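PDB 3OYO: hemopexin fold protein CP4 from Vigna unguiculata, which is a seed protein of uncertain function that folds as a four-bladed hemopexin beta-propeller and carries a bound calcium ion. Local coordinates for residues Y74-G78 against N79-Y83; P107-N111 against T112-D116. All coordinates share one frame; numbering follows the deposited sequence.

Contact 1 (Y74-G78 against N79-Y83)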
loop_
_atom_site.group_PDB
_atom_site.type_symbol
_atom_site.label_atom_id
_atom_site.label_comp_id
_atom_site.label_asym_id
_atom_site.label_seq_id
_atom_site.Cartn_x
_atom_site.Cartn_y
_atom_site.Cartn_z
ATOM N N TYR A 74 7.343 -5.007 1.707
ATOM C CA TYR A 74 6.710 -6.225 1.233
ATOM C C TYR A 74 5.917 -5.831 -0.041
ATOM O O TYR A 74 5.286 -4.789 -0.057
ATOM C CB TYR A 74 5.758 -6.829 2.321
ATOM C CG TYR A 74 6.432 -7.885 3.146
ATOM C CD1 TYR A 74 6.684 -9.153 2.599
ATOM C CD2 TYR A 74 6.849 -7.625 4.455
ATOM C CE1 TYR A 74 7.355 -10.117 3.339
ATOM C CE2 TYR A 74 7.530 -8.592 5.188
ATOM C CZ TYR A 74 7.777 -9.824 4.605
ATOM O OH TYR A 74 8.440 -10.825 5.300
ATOM N N VAL A 75 5.995 -6.640 -1.096
ATOM C CA VAL A 75 5.228 -6.371 -2.311
ATOM C C VAL A 75 4.420 -7.611 -2.677
ATOM O O VAL A 75 4.786 -8.753 -2.368
ATOM C CB VAL A 75 6.143 -5.891 -3.509
ATOM C CG1 VAL A 75 6.820 -4.586 -3.182
ATOM C CG2 VAL A 75 7.205 -6.951 -3.808
ATOM N N PHE A 76 3.318 -7.392 -3.360
ATOM C CA PHE A 76 2.435 -8.503 -3.745
ATOM C C PHE A 76 1.967 -8.401 -5.184
ATOM O O PHE A 76 2.061 -7.352 -5.796
ATOM C CB PHE A 76 1.218 -8.566 -2.829
ATOM C CG PHE A 76 1.573 -8.717 -1.350
ATOM C CD1 PHE A 76 1.529 -9.942 -0.720
ATOM C CD2 PHE A 76 1.970 -7.585 -0.606
ATOM C CE1 PHE A 76 1.843 -10.037 0.662
ATOM C CE2 PHE A 76 2.279 -7.686 0.734
ATOM C CZ PHE A 76 2.229 -8.915 1.351
ATOM N N SER A 77 1.495 -9.522 -5.707
ATOM C CA SER A 77 0.926 -9.577 -7.043
ATOM C C SER A 77 0.141 -10.866 -7.069
ATOM O O SER A 77 0.737 -11.944 -6.955
ATOM C CB SER A 77 2.029 -9.608 -8.094
ATOM O OG SER A 77 1.471 -9.661 -9.412
ATOM N N GLY A 78 -1.185 -10.785 -7.184
ATOM C CA GLY A 78 -2.014 -12.000 -7.080
ATOM C C GLY A 78 -1.747 -12.723 -5.765
ATOM O O GLY A 78 -1.752 -12.107 -4.681
ATOM N N ASN A 79 -1.487 -14.015 -5.856
ATOM C CA ASN A 79 -1.196 -14.868 -4.688
ATOM C C ASN A 79 0.311 -14.955 -4.376
ATOM O O ASN A 79 0.760 -15.917 -3.766
ATOM C CB ASN A 79 -1.784 -16.300 -4.887
ATOM C CG ASN A 79 -0.992 -17.169 -5.908
ATOM O OD1 ASN A 79 -0.873 -18.384 -5.725
ATOM N ND2 ASN A 79 -0.492 -16.565 -6.981
ATOM N N HIS A 80 1.087 -13.957 -4.823
ATOM C CA HIS A 80 2.542 -13.971 -4.675
ATOM C C HIS A 80 3.068 -12.778 -3.902
ATOM O O HIS A 80 2.538 -11.662 -4.008
ATOM C CB HIS A 80 3.249 -14.093 -6.044
ATOM C CG HIS A 80 3.234 -15.492 -6.564
ATOM N ND1 HIS A 80 2.296 -15.940 -7.463
ATOM C CD2 HIS A 80 3.964 -16.576 -6.208
ATOM C CE1 HIS A 80 2.452 -17.235 -7.648
ATOM N NE2 HIS A 80 3.474 -17.641 -6.910
ATOM N N SER A 81 4.146 -13.044 -3.161
ATOM C CA SER A 81 4.797 -12.047 -2.274
ATOM C C SER A 81 6.345 -12.043 -2.349
ATOM O O SER A 81 6.999 -13.044 -2.697
ATOM C CB SER A 81 4.317 -12.238 -0.816
ATOM O OG SER A 81 4.779 -11.184 0.035
ATOM N N ALA A 82 6.939 -10.895 -2.049
ATOM C CA ALA A 82 8.387 -10.831 -1.908
ATOM C C ALA A 82 8.705 -9.773 -0.866
ATOM O O ALA A 82 7.962 -8.781 -0.720
ATOM C CB ALA A 82 9.091 -10.505 -3.262
ATOM N N TYR A 83 9.774 -10.018 -0.099
ATOM C CA TYR A 83 10.306 -9.003 0.794
ATOM C C TYR A 83 11.480 -8.484 0.001
ATOM O O TYR A 83 12.254 -9.264 -0.543
ATOM C CB TYR A 83 10.722 -9.622 2.138
ATOM C CG TYR A 83 10.951 -8.580 3.222
ATOM C CD1 TYR A 83 10.060 -7.529 3.392
ATOM C CD2 TYR A 83 12.063 -8.638 4.057
ATOM C CE1 TYR A 83 10.251 -6.560 4.360
ATOM C CE2 TYR A 83 12.280 -7.643 5.045
ATOM C CZ TYR A 83 11.373 -6.597 5.179
ATOM O OH TYR A 83 11.562 -5.602 6.149
#

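Contact 2 (P107-N111 against T112-D116)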
loop_
_atom_site.group_PDB
_atom_site.type_symbol
_atom_site.label_atom_id
_atom_site.label_comp_id
_atom_site.label_asym_id
_atom_site.label_seq_id
_atom_site.Cartn_x
_atom_site.Cartn_y
_atom_site.Cartn_z
ATOM N N PRO A 107 2.353 -17.901 6.804
ATOM C CA PRO A 107 1.474 -19.040 7.112
ATOM C C PRO A 107 0.176 -18.720 7.859
ATOM O O PRO A 107 -0.823 -19.458 7.687
ATOM C CB PRO A 107 2.388 -19.955 7.914
ATOM C CG PRO A 107 3.731 -19.732 7.220
ATOM C CD PRO A 107 3.756 -18.231 7.114
ATOM N N VAL A 108 0.160 -17.642 8.657
ATOM C CA VAL A 108 -1.062 -17.254 9.371
ATOM C C VAL A 108 -2.231 -16.924 8.385
ATOM O O VAL A 108 -3.429 -16.942 8.763
ATOM C CB VAL A 108 -0.845 -16.038 10.314
ATOM C CG1 VAL A 108 0.150 -16.381 11.479
ATOM C CG2 VAL A 108 -0.424 -14.775 9.485
ATOM N N LEU A 109 -1.872 -16.617 7.133
ATOM C CA LEU A 109 -2.896 -16.243 6.138
ATOM C C LEU A 109 -3.386 -17.465 5.350
ATOM O O LEU A 109 -4.341 -17.371 4.561
ATOM C CB LEU A 109 -2.365 -15.133 5.192
ATOM C CG LEU A 109 -1.813 -13.867 5.875
ATOM C CD1 LEU A 109 -1.462 -12.761 4.822
ATOM C CD2 LEU A 109 -2.876 -13.343 6.784
ATOM N N ASN A 110 -2.756 -18.613 5.583
ATOM C CA ASN A 110 -3.134 -19.834 4.899
ATOM C C ASN A 110 -4.619 -20.094 5.126
ATOM O O ASN A 110 -5.095 -19.992 6.250
ATOM C CB ASN A 110 -2.302 -21.003 5.376
ATOM C CG ASN A 110 -2.240 -22.118 4.364
ATOM O OD1 ASN A 110 -3.105 -22.233 3.510
ATOM N ND2 ASN A 110 -1.210 -22.944 4.448
ATOM N N ASN A 111 -5.348 -20.399 4.057
ATOM C CA ASN A 111 -6.782 -20.755 4.096
ATOM C C ASN A 111 -7.704 -19.622 4.474
ATOM O O ASN A 111 -8.824 -19.868 4.921
ATOM C CB ASN A 111 -7.041 -21.989 5.014
ATOM C CG ASN A 111 -6.458 -23.257 4.447
ATOM O OD1 ASN A 111 -5.872 -24.085 5.158
ATOM N ND2 ASN A 111 -6.528 -23.377 3.137
ATOM N N THR A 112 -7.249 -18.381 4.292
ATOM C CA THR A 112 -8.062 -17.202 4.560
ATOM C C THR A 112 -8.306 -16.517 3.228
ATOM O O THR A 112 -7.737 -16.904 2.198
ATOM C CB THR A 112 -7.368 -16.164 5.553
ATOM O OG1 THR A 112 -6.184 -15.601 4.933
ATOM C CG2 THR A 112 -6.996 -16.825 6.846
ATOM N N VAL A 113 -9.119 -15.475 3.259
ATOM C CA VAL A 113 -9.341 -14.660 2.087
ATOM C C VAL A 113 -8.107 -13.920 1.615
ATOM O O VAL A 113 -8.084 -13.449 0.492
ATOM C CB VAL A 113 -10.512 -13.681 2.284
ATOM C CG1 VAL A 113 -11.773 -14.494 2.458
ATOM C CG2 VAL A 113 -10.275 -12.744 3.508
ATOM N N PHE A 114 -7.107 -13.792 2.497
ATOM C CA PHE A 114 -5.845 -13.126 2.177
ATOM C C PHE A 114 -4.896 -14.009 1.385
ATOM O O PHE A 114 -4.027 -13.520 0.689
ATOM C CB PHE A 114 -5.185 -12.665 3.466
ATOM C CG PHE A 114 -5.983 -11.647 4.239
ATOM C CD1 PHE A 114 -5.890 -10.250 3.924
ATOM C CD2 PHE A 114 -6.807 -12.055 5.304
ATOM C CE1 PHE A 114 -6.623 -9.301 4.672
ATOM C CE2 PHE A 114 -7.545 -11.125 6.051
ATOM C CZ PHE A 114 -7.458 -9.742 5.733
ATOM N N GLU A 115 -5.040 -15.329 1.512
ATOM C CA GLU A 115 -4.137 -16.273 0.851
ATOM C C GLU A 115 -4.017 -16.022 -0.664
ATOM O O GLU A 115 -2.920 -15.970 -1.184
ATOM C CB GLU A 115 -4.633 -17.699 1.086
ATOM C CG GLU A 115 -3.985 -18.716 0.194
ATOM C CD GLU A 115 -4.192 -20.120 0.693
ATOM O OE1 GLU A 115 -5.242 -20.383 1.244
ATOM O OE2 GLU A 115 -3.298 -20.960 0.531
ATOM N N ASP A 116 -5.156 -15.869 -1.356
ATOM C CA ASP A 116 -5.176 -15.736 -2.834
ATOM C C ASP A 116 -4.756 -14.377 -3.401
ATOM O O ASP A 116 -4.372 -14.281 -4.574
ATOM C CB ASP A 116 -6.517 -16.186 -3.411
ATOM C CG ASP A 116 -6.750 -17.682 -3.225
ATOM O OD1 ASP A 116 -5.797 -18.491 -3.424
ATOM O OD2 ASP A 116 -7.889 -18.051 -2.859
#

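Contact 1 (Y74-G78 against N79-Y83)
With its first torsion at -95°, Tyr74 swings its ring over the neighbouring strand, while Tyr83, with CG anti to the backbone N (chi1 -165°), lays its own ring against one face of it. The two form an offset stack, planes 30° apart and centroids 4.3 Å apart, with Tyr83 CD1 lying over the centre of one Tyr74 face. Broad flat side chains suit this non-hydrogen-bonded pair, where Tyr74 CA lies only 4.6 Å from Tyr83 CA, so the rings leave the sheet close together. On the same face of the hairpin, Ser81 OG comes within 3.2 Å of Phe76 CE1 and gives a weak bond to Val75 O. Small Ala82 meets Val75 on the opposite face, CB to CG2 4.1 Å. Val75 N bonds almost straight to Ala82 O (2.9 Å), and Ala82 N back to Val75 O. A type II' turn from Ser77 to His80 closes the hairpin through a two-residue loop, Gly78-Asn79; Gly78, second in the turn, takes a positive phi costly for residues with a CB. Gly78 N also bonds to Asp63, a calcium ligand. Strand 64-67 flanks one side of the hairpin and strand 98-101 the other, while helix 102-105 packs on Tyr74, Phe76 and Ser81.

Contact 2 (P107-N111 against T112-D116)
Thr112 grips Leu109 O twice from the same face of the carbonyl plane: OG1 donates at 2.6 Å, and the backbone N of Thr112 at 3.1 Å from Leu109 O. The hydroxyl gets there because chi1 of 66° holds OG1 between the backbone N and the carbonyl carbon. OG1 also accepts from Phe114 N at 3.2 Å, an ST turn, so one short polar branch links the end of one turn to the start of the next. A valine here would probably leave Phe114 N without this acceptor and Leu109 O with one donor fewer. The first turn is type II, Leu109 to Thr112, and Asn111 takes the positive phi (68°) that asparagine tolerates better than most residues. The whole turn lies in the loop leading from helix 102-105 to strand 120-123, and so from the second propeller sheet to the third. Glu115, its chain extended, reaches back to the turn, where Glu115 OE1 accepts a hydrogen bond from Asn111 N (2.8 Å), met from above the carboxylate plane. On the buried side Leu109 CD1 meets Phe114 CB at 4.0 Å, their side chains crossing obliquely, and both apolar residues pack against Leu132 of strand 129-134.

How the contacts relate
Contact 1 comes first along the chain, as the hairpin of strands 72-77 and 80-85 in the second sheet of the propeller; contact 2 follows in the loop that leads to the third. Their centres are about 13 Å apart, on the same side of the chain's centre, contact 1 being nearer to it. Helix 102-105 lies between them in sequence and is touched by both, with Ile102 meeting Phe76 as well as Leu109. They also meet directly, where Asn79 CB packs 3.3 Å from Asp116 O. The turn of one sheet is thus packed against the connection to the next, shortly before the chain reaches the calcium ligand Asp119.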